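Local coordinates for protein serine protease inhibitor (Thermoanaerobacter tengcongensis, PDB 2PEF) that is a serpin from a thermophilic bacterium, probably an inhibitor of serine proteases, captured here in its latent state, at residues A[164-176]-A[214-226]. Residues are numbered along the deposited sequence; the frame is centred on the assembly and turned at random.
Sequences VAFDAEWETVYEK and VKPYAKNHYSFVA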
loop_
_atom_site.group_PDB
_atom_site.type_symbol
_atom_site.label_atom_id
_atom_site.label_comp_id
_atom_site.label_asym_id
_atom_site.label_seq_id
_atom_site.Cartn_x
_atom_site.Cartn_y
_atom_site.Cartn_z
ATOM N N VAL A 164 0.661 0.813 7.817
ATOM C CA VAL A 164 1.670 -0.228 7.624
ATOM C C VAL A 164 3.047 0.420 7.739
ATOM O O VAL A 164 3.286 1.475 7.142
ATOM C CB VAL A 164 1.516 -0.919 6.240
ATOM C CG1 VAL A 164 2.702 -1.847 5.946
ATOM C CG2 VAL A 164 0.226 -1.694 6.172
ATOM N N ALA A 165 3.942 -0.195 8.520
ATOM C CA ALA A 165 5.314 0.299 8.660
ATOM C C ALA A 165 6.317 -0.809 8.353
ATOM O O ALA A 165 6.281 -1.865 8.978
ATOM C CB ALA A 165 5.542 0.851 10.063
ATOM N N PHE A 166 7.194 -0.556 7.383
ATOM C CA PHE A 166 8.209 -1.525 6.948
ATOM C C PHE A 166 9.600 -0.944 7.186
ATOM O O PHE A 166 9.865 0.205 6.835
ATOM C CB PHE A 166 8.006 -1.852 5.463
ATOM C CG PHE A 166 9.015 -2.818 4.892
ATOM C CD1 PHE A 166 8.839 -4.194 5.026
ATOM C CD2 PHE A 166 10.118 -2.349 4.186
ATOM C CE1 PHE A 166 9.757 -5.087 4.489
ATOM C CE2 PHE A 166 11.043 -3.234 3.640
ATOM C CZ PHE A 166 10.865 -4.603 3.796
ATOM N N ASP A 167 10.481 -1.734 7.792
ATOM C CA ASP A 167 11.833 -1.285 8.113
ATOM C C ASP A 167 12.750 -2.492 8.112
ATOM O O ASP A 167 12.742 -3.296 9.044
ATOM C CB ASP A 167 11.858 -0.577 9.475
ATOM C CG ASP A 167 13.212 0.050 9.805
ATOM O OD1 ASP A 167 14.229 -0.264 9.148
ATOM O OD2 ASP A 167 13.256 0.870 10.747
ATOM N N ALA A 168 13.536 -2.615 7.049
ATOM C CA ALA A 168 14.364 -3.791 6.848
ATOM C C ALA A 168 15.771 -3.428 6.403
ATOM O O ALA A 168 15.975 -2.436 5.709
ATOM C CB ALA A 168 13.718 -4.717 5.837
ATOM N N GLU A 169 16.737 -4.238 6.826
ATOM C CA GLU A 169 18.112 -4.123 6.364
ATOM C C GLU A 169 18.317 -5.054 5.171
ATOM O O GLU A 169 17.716 -6.126 5.119
ATOM C CB GLU A 169 19.061 -4.524 7.492
ATOM C CG GLU A 169 20.534 -4.243 7.231
ATOM C CD GLU A 169 21.387 -4.363 8.480
ATOM O OE1 GLU A 169 21.013 -3.784 9.520
ATOM O OE2 GLU A 169 22.444 -5.028 8.418
ATOM N N TRP A 170 19.178 -4.665 4.232
ATOM C CA TRP A 170 19.576 -5.579 3.156
ATOM C C TRP A 170 20.252 -6.805 3.752
ATOM O O TRP A 170 20.906 -6.711 4.788
ATOM C CB TRP A 170 20.541 -4.905 2.179
ATOM C CG TRP A 170 19.969 -3.730 1.459
ATOM C CD1 TRP A 170 20.422 -2.436 1.508
ATOM C CD2 TRP A 170 18.847 -3.731 0.573
ATOM N NE1 TRP A 170 19.640 -1.631 0.706
ATOM C CE2 TRP A 170 18.672 -2.403 0.115
ATOM C CE3 TRP A 170 17.968 -4.730 0.112
ATOM C CZ2 TRP A 170 17.659 -2.045 -0.778
ATOM C CZ3 TRP A 170 16.958 -4.372 -0.773
ATOM C CH2 TRP A 170 16.806 -3.040 -1.202
ATOM N N GLU A 171 20.102 -7.951 3.097
ATOM C CA GLU A 171 20.813 -9.155 3.531
ATOM C C GLU A 171 22.316 -8.902 3.449
ATOM O O GLU A 171 23.072 -9.297 4.341
ATOM C CB GLU A 171 20.408 -10.375 2.698
ATOM C CG GLU A 171 21.199 -11.632 3.047
ATOM C CD GLU A 171 20.838 -12.822 2.191
ATOM O OE1 GLU A 171 21.000 -12.744 0.952
ATOM O OE2 GLU A 171 20.415 -13.848 2.767
ATOM N N THR A 172 22.732 -8.228 2.378
ATOM C CA THR A 172 24.084 -7.716 2.242
ATOM C C THR A 172 23.990 -6.202 2.079
ATOM O O THR A 172 23.566 -5.716 1.029
ATOM C CB THR A 172 24.800 -8.308 1.003
ATOM O OG1 THR A 172 24.656 -9.734 0.979
ATOM C CG2 THR A 172 26.280 -7.946 1.009
ATOM N N VAL A 173 24.373 -5.458 3.114
ATOM C CA VAL A 173 24.369 -3.992 3.018
ATOM C C VAL A 173 25.404 -3.511 2.000
ATOM O O VAL A 173 26.368 -4.218 1.703
ATOM C CB VAL A 173 24.580 -3.286 4.390
ATOM C CG1 VAL A 173 23.395 -3.533 5.311
ATOM C CG2 VAL A 173 25.875 -3.723 5.059
ATOM N N TYR A 174 25.186 -2.320 1.455
ATOM C CA TYR A 174 26.115 -1.738 0.500
ATOM C C TYR A 174 27.278 -1.086 1.226
ATOM O O TYR A 174 27.088 -0.104 1.957
ATOM C CB TYR A 174 25.413 -0.694 -0.356
ATOM C CG TYR A 174 24.352 -1.221 -1.292
ATOM C CD1 TYR A 174 23.002 -1.210 -0.926
ATOM C CD2 TYR A 174 24.687 -1.698 -2.557
ATOM C CE1 TYR A 174 22.017 -1.676 -1.789
ATOM C CE2 TYR A 174 23.707 -2.163 -3.432
ATOM C CZ TYR A 174 22.374 -2.144 -3.038
ATOM O OH TYR A 174 21.392 -2.585 -3.888
ATOM N N GLU A 175 28.477 -1.629 1.025
ATOM C CA GLU A 175 29.694 -1.039 1.570
ATOM C C GLU A 175 30.023 0.245 0.819
ATOM O O GLU A 175 29.578 0.434 -0.313
ATOM C CB GLU A 175 30.873 -2.016 1.474
ATOM C CG GLU A 175 30.721 -3.284 2.315
ATOM C CD GLU A 175 30.608 -3.011 3.806
ATOM O OE1 GLU A 175 31.406 -2.201 4.338
ATOM O OE2 GLU A 175 29.723 -3.616 4.449
ATOM N N LYS A 176 30.806 1.119 1.451
ATOM C CA LYS A 176 31.202 2.389 0.837
ATOM C C LYS A 176 31.749 2.216 -0.578
ATOM O O LYS A 176 31.436 3.016 -1.469
ATOM C CB LYS A 176 32.220 3.140 1.713
ATOM C CG LYS A 176 31.634 3.794 2.956
ATOM C CD LYS A 176 30.697 4.950 2.615
ATOM C CE LYS A 176 30.142 5.601 3.875
ATOM N NZ LYS A 176 29.442 6.884 3.585
ATOM N N VAL A 214 15.896 -9.252 -8.306
ATOM C CA VAL A 214 15.281 -9.367 -6.991
ATOM C C VAL A 214 16.418 -9.386 -5.965
ATOM O O VAL A 214 17.367 -10.173 -6.084
ATOM C CB VAL A 214 14.414 -10.643 -6.876
ATOM C CG1 VAL A 214 13.649 -10.680 -5.551
ATOM C CG2 VAL A 214 13.446 -10.758 -8.048
ATOM N N LYS A 215 16.339 -8.481 -4.996
ATOM C CA LYS A 215 17.350 -8.361 -3.946
ATOM C C LYS A 215 16.723 -8.627 -2.584
ATOM O O LYS A 215 15.755 -7.962 -2.212
ATOM C CB LYS A 215 17.998 -6.973 -3.974
ATOM C CG LYS A 215 18.988 -6.724 -2.839
ATOM C CD LYS A 215 19.726 -5.390 -2.997
ATOM C CE LYS A 215 20.858 -5.254 -1.971
ATOM N NZ LYS A 215 21.840 -6.384 -2.020
ATOM N N PRO A 216 17.272 -9.599 -1.830
ATOM C CA PRO A 216 16.688 -9.980 -0.542
ATOM C C PRO A 216 17.027 -9.050 0.628
ATOM O O PRO A 216 18.139 -8.513 0.709
ATOM C CB PRO A 216 17.304 -11.352 -0.285
ATOM C CG PRO A 216 18.648 -11.281 -0.945
ATOM C CD PRO A 216 18.460 -10.415 -2.162
ATOM N N TYR A 217 16.056 -8.853 1.517
ATOM C CA TYR A 217 16.322 -8.250 2.821
ATOM C C TYR A 217 16.780 -9.329 3.792
ATOM O O TYR A 217 16.557 -10.526 3.566
ATOM C CB TYR A 217 15.085 -7.523 3.362
ATOM C CG TYR A 217 14.683 -6.338 2.518
ATOM C CD1 TYR A 217 13.649 -6.446 1.591
ATOM C CD2 TYR A 217 15.357 -5.114 2.624
ATOM C CE1 TYR A 217 13.277 -5.364 0.800
ATOM C CE2 TYR A 217 14.994 -4.021 1.838
ATOM C CZ TYR A 217 13.957 -4.162 0.920
ATOM O OH TYR A 217 13.580 -3.105 0.132
ATOM N N ALA A 218 17.432 -8.893 4.866
ATOM C CA ALA A 218 17.939 -9.791 5.898
ATOM C C ALA A 218 16.867 -10.778 6.329
ATOM O O ALA A 218 15.714 -10.387 6.541
ATOM C CB ALA A 218 18.404 -8.983 7.098
ATOM N N LYS A 219 17.266 -12.046 6.456
ATOM C CA LYS A 219 16.393 -13.157 6.891
ATOM C C LYS A 219 15.409 -13.657 5.823
ATOM O O LYS A 219 14.659 -14.620 6.052
ATOM C CB LYS A 219 15.692 -12.824 8.210
ATOM C CG LYS A 219 16.683 -12.528 9.322
ATOM C CD LYS A 219 16.020 -12.092 10.608
ATOM C CE LYS A 219 17.061 -11.487 11.546
ATOM N NZ LYS A 219 16.447 -10.945 12.786
ATOM N N ASN A 220 15.427 -13.000 4.665
ATOM C CA ASN A 220 14.743 -13.473 3.451
ATOM C C ASN A 220 13.216 -13.560 3.482
ATOM O O ASN A 220 12.612 -14.199 2.615
ATOM C CB ASN A 220 15.341 -14.800 2.973
ATOM C CG ASN A 220 16.722 -14.620 2.380
ATOM O OD1 ASN A 220 17.726 -14.754 3.074
ATOM N ND2 ASN A 220 16.776 -14.285 1.101
ATOM N N HIS A 221 12.591 -12.899 4.454
ATOM C CA HIS A 221 11.126 -12.828 4.500
ATOM C C HIS A 221 10.582 -11.897 3.431
ATOM O O HIS A 221 9.473 -12.095 2.912
ATOM C CB HIS A 221 10.663 -12.353 5.871
ATOM C CG HIS A 221 11.167 -13.199 6.991
ATOM N ND1 HIS A 221 10.838 -14.532 7.121
ATOM C CD2 HIS A 221 11.970 -12.903 8.039
ATOM C CE1 HIS A 221 11.418 -15.019 8.204
ATOM N NE2 HIS A 221 12.111 -14.051 8.777
ATOM N N TYR A 222 11.371 -10.876 3.111
ATOM C CA TYR A 222 10.978 -9.865 2.132
ATOM C C TYR A 222 12.097 -9.631 1.143
ATOM O O TYR A 222 13.264 -9.859 1.449
ATOM C CB TYR A 222 10.607 -8.552 2.830
ATOM C CG TYR A 222 9.550 -8.743 3.892
ATOM C CD1 TYR A 222 9.874 -8.680 5.246
ATOM C CD2 TYR A 222 8.230 -9.011 3.540
ATOM C CE1 TYR A 222 8.897 -8.868 6.226
ATOM C CE2 TYR A 222 7.250 -9.201 4.504
ATOM C CZ TYR A 222 7.591 -9.133 5.843
ATOM O OH TYR A 222 6.622 -9.329 6.796
ATOM N N SER A 223 11.729 -9.181 -0.052
ATOM C CA SER A 223 12.699 -8.819 -1.072
ATOM C C SER A 223 12.264 -7.568 -1.822
ATOM O O SER A 223 11.103 -7.160 -1.765
ATOM C CB SER A 223 12.920 -9.969 -2.059
ATOM O OG SER A 223 13.525 -11.077 -1.415
ATOM N N PHE A 224 13.225 -6.969 -2.511
ATOM C CA PHE A 224 12.997 -5.794 -3.323
ATOM C C PHE A 224 13.065 -6.227 -4.783
ATOM O O PHE A 224 14.076 -6.774 -5.230
ATOM C CB PHE A 224 14.072 -4.742 -3.015
ATOM C CG PHE A 224 13.854 -3.421 -3.699
ATOM C CD1 PHE A 224 13.139 -2.406 -3.067
ATOM C CD2 PHE A 224 14.388 -3.176 -4.961
ATOM C CE1 PHE A 224 12.940 -1.175 -3.685
ATOM C CE2 PHE A 224 14.188 -1.944 -5.588
ATOM C CZ PHE A 224 13.471 -0.944 -4.943
ATOM N N VAL A 225 11.972 -5.993 -5.506
ATOM C CA VAL A 225 11.889 -6.296 -6.931
ATOM C C VAL A 225 12.093 -5.004 -7.723
ATOM O O VAL A 225 11.432 -4.005 -7.444
ATOM C CB VAL A 225 10.507 -6.918 -7.267
ATOM C CG1 VAL A 225 10.309 -7.065 -8.780
ATOM C CG2 VAL A 225 10.347 -8.260 -6.563
ATOM N N ALA A 226 13.014 -5.027 -8.692
ATOM C CA ALA A 226 13.249 -3.883 -9.582
ATOM C C ALA A 226 13.020 -4.316 -11.021
ATOM O O ALA A 226 13.561 -5.333 -11.449
ATOM C CB ALA A 226 14.665 -3.343 -9.412
HETATM O O HOH W 1 20.878 -8.062 0.002
HETATM O O HOH W 2 24.478 -5.374 -1.434
#
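Matching first torsions in W170 (chi1 -63°) and Y217 (chi1 -65°) set CG of each beside its own backbone N and bring the two rings face to face with a large offset. In this near-parallel pair the rims do the touching, W170 CZ3 standing 3.3 Å from Y217 CE2. On the other face of the indole lies the aliphatic chain of K215: its CD makes a CH-pi contact 3.9 Å from the centroid of the six-membered ring, and its CE also meets Y174 OH at 3.3 Å. The rim of W170 points at the face of F224 in an offset edge-to-face pair. Y217 is covered on its far face by the edge of F166, a T-shaped pair with planes at 75°, and F166 turns its edge to the face of Y222 as well. This aromatic cluster lies where strand 158-169 of the serpin fold runs out against the turn of the antiparallel hairpin formed by strands 210-216 and 222-229. Y217 OH is hydrogen-bonded to T323 OG1. An alanine in place of Y217 would probably open a gap between W170 and F166 and leave T323 OG1 without this partner. A single bridge, W170 with Y217, joins the backbones: A218 N donates almost straight to E169 O at 2.8 Å, and E171 N donates to P216 O at 3.1 Å. That carbonyl also accepts from a water that bonds T172 N and K215 NZ; a second water links K215 NZ to T172 O. The ammonium, curled over by the bend at chi4, has its salt bridge with E201. W170 NE1 is satisfied by D319 O. Toward the surface, E171 OE1 rests 3.4 Å from P216 CG.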